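Local coordinates for protein uracil-DNA glycosylase (Epstein-Barr virus, PDB 6LYJ) that belongs to the uracil-DNA glycosylase superfamily and folds as an alpha/beta domain built around a four-stranded parallel sheet, at residues 63-67 / 92-96; 118-124 / 230-236. All blocks are in the same frame, centred on the assembly; numbering follows the deposited sequence.

Contact 1 (63-67 / 92-96)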
loop_
_atom_site.group_PDB
_atom_site.type_symbol
_atom_site.label_atom_id
_atom_site.label_comp_id
_atom_site.label_asym_id
_atom_site.label_seq_id
_atom_site.Cartn_x
_atom_site.Cartn_y
_atom_site.Cartn_z
ATOM N N THR A 63 4.785 -6.626 -19.297
ATOM C CA THR A 63 5.528 -6.887 -18.072
ATOM C C THR A 63 4.576 -6.920 -16.885
ATOM O O THR A 63 3.799 -5.983 -16.675
ATOM C CB THR A 63 6.597 -5.817 -17.849
ATOM O OG1 THR A 63 7.374 -5.650 -19.041
ATOM C CG2 THR A 63 7.513 -6.218 -16.701
ATOM N N VAL A 64 4.652 -7.995 -16.103
ATOM C CA VAL A 64 3.800 -8.198 -14.938
ATOM C C VAL A 64 4.686 -8.401 -13.716
ATOM O O VAL A 64 5.667 -9.153 -13.768
ATOM C CB VAL A 64 2.855 -9.403 -15.142
ATOM C CG1 VAL A 64 2.041 -9.674 -13.880
ATOM C CG2 VAL A 64 1.937 -9.162 -16.338
ATOM N N TYR A 65 4.335 -7.733 -12.615
ATOM C CA TYR A 65 5.068 -7.828 -11.366
ATOM C C TYR A 65 4.191 -8.424 -10.270
ATOM O O TYR A 65 2.982 -8.174 -10.241
ATOM C CB TYR A 65 5.574 -6.450 -10.900
ATOM C CG TYR A 65 6.527 -5.763 -11.850
ATOM C CD1 TYR A 65 7.708 -6.377 -12.247
ATOM C CD2 TYR A 65 6.249 -4.495 -12.343
ATOM C CE1 TYR A 65 8.590 -5.745 -13.110
ATOM C CE2 TYR A 65 7.119 -3.857 -13.206
ATOM C CZ TYR A 65 8.290 -4.488 -13.586
ATOM O OH TYR A 65 9.156 -3.856 -14.450
ATOM N N PRO A 66 4.763 -9.236 -9.370
ATOM C CA PRO A 66 6.138 -9.724 -9.507
ATOM C C PRO A 66 6.189 -10.903 -10.476
ATOM O O PRO A 66 5.190 -11.169 -11.154
ATOM C CB PRO A 66 6.510 -10.143 -8.086
ATOM C CG PRO A 66 5.216 -10.454 -7.426
ATOM C CD PRO A 66 4.151 -9.629 -8.088
ATOM N N GLU A 67 7.334 -11.577 -10.568
ATOM C CA GLU A 67 7.406 -12.814 -11.331
ATOM C C GLU A 67 6.459 -13.853 -10.738
ATOM O O GLU A 67 6.071 -13.784 -9.568
ATOM C CB GLU A 67 8.836 -13.356 -11.359
ATOM C CG GLU A 67 9.774 -12.544 -12.230
ATOM C CD GLU A 67 9.419 -12.639 -13.701
ATOM O OE1 GLU A 67 9.419 -13.766 -14.243
ATOM O OE2 GLU A 67 9.115 -11.591 -14.309
ATOM N N PRO A 92 0.680 -4.873 -5.762
ATOM C CA PRO A 92 2.139 -4.752 -5.668
ATOM C C PRO A 92 2.647 -3.475 -6.322
ATOM O O PRO A 92 1.970 -2.843 -7.134
ATOM C CB PRO A 92 2.655 -5.998 -6.402
ATOM C CG PRO A 92 1.493 -6.945 -6.420
ATOM C CD PRO A 92 0.290 -6.058 -6.546
ATOM N N TYR A 93 3.860 -3.089 -5.932
ATOM C CA TYR A 93 4.548 -2.014 -6.629
ATOM C C TYR A 93 4.684 -2.367 -8.106
ATOM O O TYR A 93 4.878 -3.532 -8.462
ATOM C CB TYR A 93 5.924 -1.781 -6.010
ATOM C CG TYR A 93 5.876 -1.383 -4.556
ATOM C CD1 TYR A 93 5.488 -0.105 -4.179
ATOM C CD2 TYR A 93 6.218 -2.288 -3.559
ATOM C CE1 TYR A 93 5.441 0.260 -2.854
ATOM C CE2 TYR A 93 6.176 -1.933 -2.228
ATOM C CZ TYR A 93 5.784 -0.659 -1.882
ATOM O OH TYR A 93 5.736 -0.301 -0.557
ATOM N N HIS A 94 4.588 -1.356 -8.969
ATOM C CA HIS A 94 4.479 -1.591 -10.404
ATOM C C HIS A 94 5.701 -1.103 -11.174
ATOM O O HIS A 94 5.615 -0.880 -12.386
ATOM C CB HIS A 94 3.205 -0.946 -10.956
ATOM C CG HIS A 94 3.039 0.501 -10.597
ATOM N ND1 HIS A 94 3.748 1.509 -11.215
ATOM C CD2 HIS A 94 2.232 1.109 -9.697
ATOM C CE1 HIS A 94 3.390 2.675 -10.705
ATOM N NE2 HIS A 94 2.469 2.460 -9.782
ATOM N N GLY A 95 6.842 -0.960 -10.505
ATOM C CA GLY A 95 8.039 -0.480 -11.169
ATOM C C GLY A 95 9.218 -1.415 -11.006
ATOM O O GLY A 95 10.366 -1.021 -11.232
ATOM N N GLY A 96 8.950 -2.658 -10.607
ATOM C CA GLY A 96 9.988 -3.652 -10.425
ATOM C C GLY A 96 10.511 -3.811 -9.013
ATOM O O GLY A 96 11.384 -4.658 -8.791
#

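Contact 2 (118-124 / 230-236)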
loop_
_atom_site.group_PDB
_atom_site.type_symbol
_atom_site.label_atom_id
_atom_site.label_comp_id
_atom_site.label_asym_id
_atom_site.label_seq_id
_atom_site.Cartn_x
_atom_site.Cartn_y
_atom_site.Cartn_z
ATOM N N ILE A 118 5.484 3.932 8.120
ATOM C CA ILE A 118 5.376 2.779 9.012
ATOM C C ILE A 118 6.554 2.760 9.978
ATOM O O ILE A 118 6.387 2.588 11.194
ATOM C CB ILE A 118 5.287 1.476 8.196
ATOM C CG1 ILE A 118 3.958 1.405 7.442
ATOM C CG2 ILE A 118 5.450 0.257 9.103
ATOM C CD1 ILE A 118 3.920 0.339 6.356
ATOM N N TYR A 119 7.769 2.909 9.439
ATOM C CA TYR A 119 8.963 2.990 10.275
ATOM C C TYR A 119 8.853 4.124 11.287
ATOM O O TYR A 119 9.294 3.986 12.433
ATOM C CB TYR A 119 10.207 3.194 9.407
ATOM C CG TYR A 119 10.625 2.004 8.575
ATOM C CD1 TYR A 119 10.077 0.747 8.788
ATOM C CD2 TYR A 119 11.591 2.140 7.586
ATOM C CE1 TYR A 119 10.458 -0.334 8.017
ATOM C CE2 TYR A 119 11.992 1.063 6.823
ATOM C CZ TYR A 119 11.426 -0.171 7.044
ATOM O OH TYR A 119 11.836 -1.243 6.288
ATOM N N ALA A 120 8.296 5.265 10.868
ATOM C CA ALA A 120 8.170 6.407 11.771
ATOM C C ALA A 120 7.250 6.085 12.942
ATOM O O ALA A 120 7.525 6.464 14.087
ATOM C CB ALA A 120 7.657 7.631 11.008
ATOM N N GLU A 121 6.148 5.383 12.673
ATOM C CA GLU A 121 5.254 4.998 13.762
ATOM C C GLU A 121 5.897 3.952 14.667
ATOM O O GLU A 121 5.734 3.996 15.894
ATOM C CB GLU A 121 3.927 4.490 13.199
ATOM C CG GLU A 121 3.059 3.735 14.203
ATOM C CD GLU A 121 2.656 4.564 15.415
ATOM O OE1 GLU A 121 2.700 5.813 15.357
ATOM O OE2 GLU A 121 2.284 3.950 16.439
ATOM N N LEU A 122 6.658 3.024 14.084
ATOM C CA LEU A 122 7.391 2.059 14.898
ATOM C C LEU A 122 8.386 2.767 15.811
ATOM O O LEU A 122 8.537 2.407 16.985
ATOM C CB LEU A 122 8.105 1.055 13.996
ATOM C CG LEU A 122 7.275 -0.114 13.466
ATOM C CD1 LEU A 122 7.922 -0.662 12.213
ATOM C CD2 LEU A 122 7.124 -1.206 14.507
ATOM N N HIS A 123 9.082 3.772 15.277
ATOM C CA HIS A 123 10.086 4.497 16.048
ATOM C C HIS A 123 9.443 5.334 17.148
ATOM O O HIS A 123 9.990 5.442 18.254
ATOM C CB HIS A 123 10.912 5.374 15.108
ATOM C CG HIS A 123 12.041 6.089 15.781
ATOM N ND1 HIS A 123 12.453 7.347 15.400
ATOM C CD2 HIS A 123 12.844 5.723 16.807
ATOM C CE1 HIS A 123 13.461 7.728 16.165
ATOM N NE2 HIS A 123 13.719 6.759 17.026
ATOM N N ARG A 124 8.289 5.945 16.862
ATOM C CA ARG A 124 7.554 6.666 17.897
ATOM C C ARG A 124 7.108 5.730 19.014
ATOM O O ARG A 124 7.247 6.050 20.202
ATOM C CB ARG A 124 6.346 7.382 17.288
ATOM C CG ARG A 124 5.519 8.178 18.298
ATOM C CD ARG A 124 4.075 8.363 17.830
ATOM N NE ARG A 124 3.319 7.113 17.855
ATOM C CZ ARG A 124 2.821 6.557 18.955
ATOM N NH1 ARG A 124 2.992 7.138 20.134
ATOM N NH2 ARG A 124 2.148 5.416 18.879
ATOM N N PHE A 230 -2.582 7.556 11.099
ATOM C CA PHE A 230 -1.632 6.450 11.153
ATOM C C PHE A 230 -0.558 6.715 12.201
ATOM O O PHE A 230 -0.349 5.907 13.113
ATOM C CB PHE A 230 -0.997 6.193 9.787
ATOM C CG PHE A 230 -0.089 4.995 9.779
ATOM C CD1 PHE A 230 -0.596 3.730 9.534
ATOM C CD2 PHE A 230 1.262 5.128 10.069
ATOM C CE1 PHE A 230 0.234 2.619 9.550
ATOM C CE2 PHE A 230 2.094 4.026 10.084
ATOM C CZ PHE A 230 1.581 2.769 9.826
ATOM N N LEU A 231 0.158 7.831 12.067
ATOM C CA LEU A 231 1.151 8.191 13.069
ATOM C C LEU A 231 0.459 8.419 14.405
ATOM O O LEU A 231 -0.405 9.292 14.526
ATOM C CB LEU A 231 1.917 9.440 12.638
ATOM C CG LEU A 231 3.059 9.859 13.566
ATOM C CD1 LEU A 231 4.199 8.853 13.508
ATOM C CD2 LEU A 231 3.551 11.253 13.218
ATOM N N GLY A 232 0.830 7.626 15.407
ATOM C CA GLY A 232 0.132 7.639 16.672
ATOM C C GLY A 232 -0.887 6.534 16.852
ATOM O O GLY A 232 -1.517 6.469 17.913
ATOM N N ASN A 233 -1.083 5.667 15.854
ATOM C CA ASN A 233 -2.119 4.650 15.995
ATOM C C ASN A 233 -1.735 3.559 16.988
ATOM O O ASN A 233 -2.620 2.835 17.457
ATOM C CB ASN A 233 -2.480 4.044 14.627
ATOM C CG ASN A 233 -1.350 3.233 13.999
ATOM O OD1 ASN A 233 -0.362 2.886 14.642
ATOM N ND2 ASN A 233 -1.513 2.914 12.726
ATOM N N ASN A 234 -0.447 3.424 17.315
ATOM C CA ASN A 234 0.035 2.512 18.353
ATOM C C ASN A 234 -0.219 1.047 18.003
ATOM O O ASN A 234 -0.224 0.190 18.891
ATOM C CB ASN A 234 -0.594 2.853 19.714
ATOM C CG ASN A 234 0.351 2.621 20.876
ATOM O OD1 ASN A 234 1.557 2.832 20.763
ATOM N ND2 ASN A 234 -0.198 2.189 22.006
ATOM N N HIS A 235 -0.382 0.732 16.711
ATOM C CA HIS A 235 -0.854 -0.595 16.325
ATOM C C HIS A 235 0.153 -1.695 16.652
ATOM O O HIS A 235 -0.248 -2.818 16.978
ATOM C CB HIS A 235 -1.172 -0.619 14.829
ATOM C CG HIS A 235 -2.508 -0.040 14.475
ATOM N ND1 HIS A 235 -3.027 -0.101 13.200
ATOM C CD2 HIS A 235 -3.427 0.613 15.225
ATOM C CE1 HIS A 235 -4.211 0.485 13.180
ATOM N NE2 HIS A 235 -4.477 0.929 14.395
ATOM N N PHE A 236 1.452 -1.412 16.568
ATOM C CA PHE A 236 2.438 -2.460 16.808
ATOM C C PHE A 236 2.570 -2.777 18.297
ATOM O O PHE A 236 2.716 -3.952 18.680
ATOM C CB PHE A 236 3.780 -2.042 16.205
ATOM C CG PHE A 236 3.715 -1.808 14.723
ATOM C CD1 PHE A 236 3.808 -2.866 13.835
ATOM C CD2 PHE A 236 3.529 -0.530 14.218
ATOM C CE1 PHE A 236 3.735 -2.653 12.471
ATOM C CE2 PHE A 236 3.452 -0.309 12.855
ATOM C CZ PHE A 236 3.555 -1.372 11.981
HETATM O O HOH W 1 2.767 1.158 17.069
HETATM O O HOH W 2 1.509 5.765 22.639
#

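Contact 1 (63-67 / 92-96)
Tyr65 lays its ring against the backbone of His94, Gly95 and Gly96. Over one face sits Gly96: its CA is 3.8 Å from the centroid of the Tyr65 ring and 16° off the normal, which meets the criteria of a CH-pi contact. The amide nitrogen rides over the same face but offset toward the rim, with Gly96 N 3.4 Å from Tyr65 CE2. The ring edge has a different neighbour, since His94 O lies near the ring plane, also 3.4 Å from Tyr65 CE2. Nearer the backbone, Tyr65 CB faces Tyr93 O at 3.9 Å. The ring reaches this place because CG stands beside the backbone N and opposite the carbonyl carbon (chi1 -61°). Gly96 has a positive phi (96°), and having no side chain it meets the ring with backbone alone. A second, purely apolar touch follows along the chain, where Pro66 CD approaches Pro92 CG to 4.1 Å, the two proline rings crossing at about a right angle. The peptide bond before Pro66 is cis, so the chain turns sharply straight after strand 64-65.

What positions these groups is partly shared. Tyr65 pairs through its backbone with Val154 and His94 with Gly157, so both segments are fastened to strand 154-155 and the loop after it; Val154 also packs on Pro92 and His94. Pro92, Tyr93 and His94 belong to the Asp-Pro-Tyr-His signature loop of the family. Tyr93 OH is held by Phe103 O, while His94 NE2 is hydrogen-bonded to a polar side chain of another protein, the second chain of the assembly.

No hydrogen bond joins 63-67 to 92-96 directly, and the 214 Å² buried between them probably rests on shape and dispersion: an aromatic face and a proline ring laid against a loop whose polar bonds largely go elsewhere.

Contact 2 (118-124 / 230-236)
A type II beta turn, Phe230 to Asn233, and the start of helix 235-245 dock on helix 113-125 through the carboxylate of Glu121. Glu121 CG lies opposite the backbone N (chi1 165°) and the chain bends at chi2 (60°), bringing the carboxylate to the turn. Glu121 OE1 accepts from Gly232 N (2.6 Å, 167°) and Glu121 OE2 from Asn234 N at 2.9 Å, both donors standing well out of the carboxylate plane. Arg124 grips the same group side-on: NE reaches Glu121 OE1 at 2.9 Å, and NH2 forms a salt bridge to Glu121 OE2 at 2.8 Å through the syn lone pair. Gly232 N and Arg124 NE meet OE1 from opposite faces. With two protein donors on each oxygen, and a water linking OE2 to Phe236 N, the carboxylate's rotation is fixed and its charge probably stabilised.

This polar clasp joins the helix to an Asx turn, in which Asn233 OD1 accepts from His235 N. Arg124 NH2 also reaches Asn234 OD1, at 3.3 Å.

Beside the carboxylate the contact turns apolar. Leu122 CD2 covers one face of Phe236, 3.7 Å from the ring centroid, a CH-pi contact. Ile118 CG1 meets Phe230 CZ at 3.6 Å, and Trp190 packs edge-to-face on Phe230.

How the contacts relate
From the N terminus, the chain passes strand 64-65 and returns by way of strand 85-89; contact 1 closes this short loop of 24 intervening residues, joining strand 64-65 to the loop after strand 85-89. The chain runs on to helix 113-125, where the longer loop of contact 2 opens. Its 105 intervening residues carry strands 145-149, 186-190 and 207-211 and end just before the turn into helix 235-245, whose start contact 2 joins to helix 113-125. The closures are in series, neither nesting nor crossing. The centres of contacts 1 and 2 lie about 27 Å apart, their nearest atoms about 7 Å. Strand 154-155 pairs antiparallel with strand 64-65, so chain enclosed by contact 2 packs at contact 1.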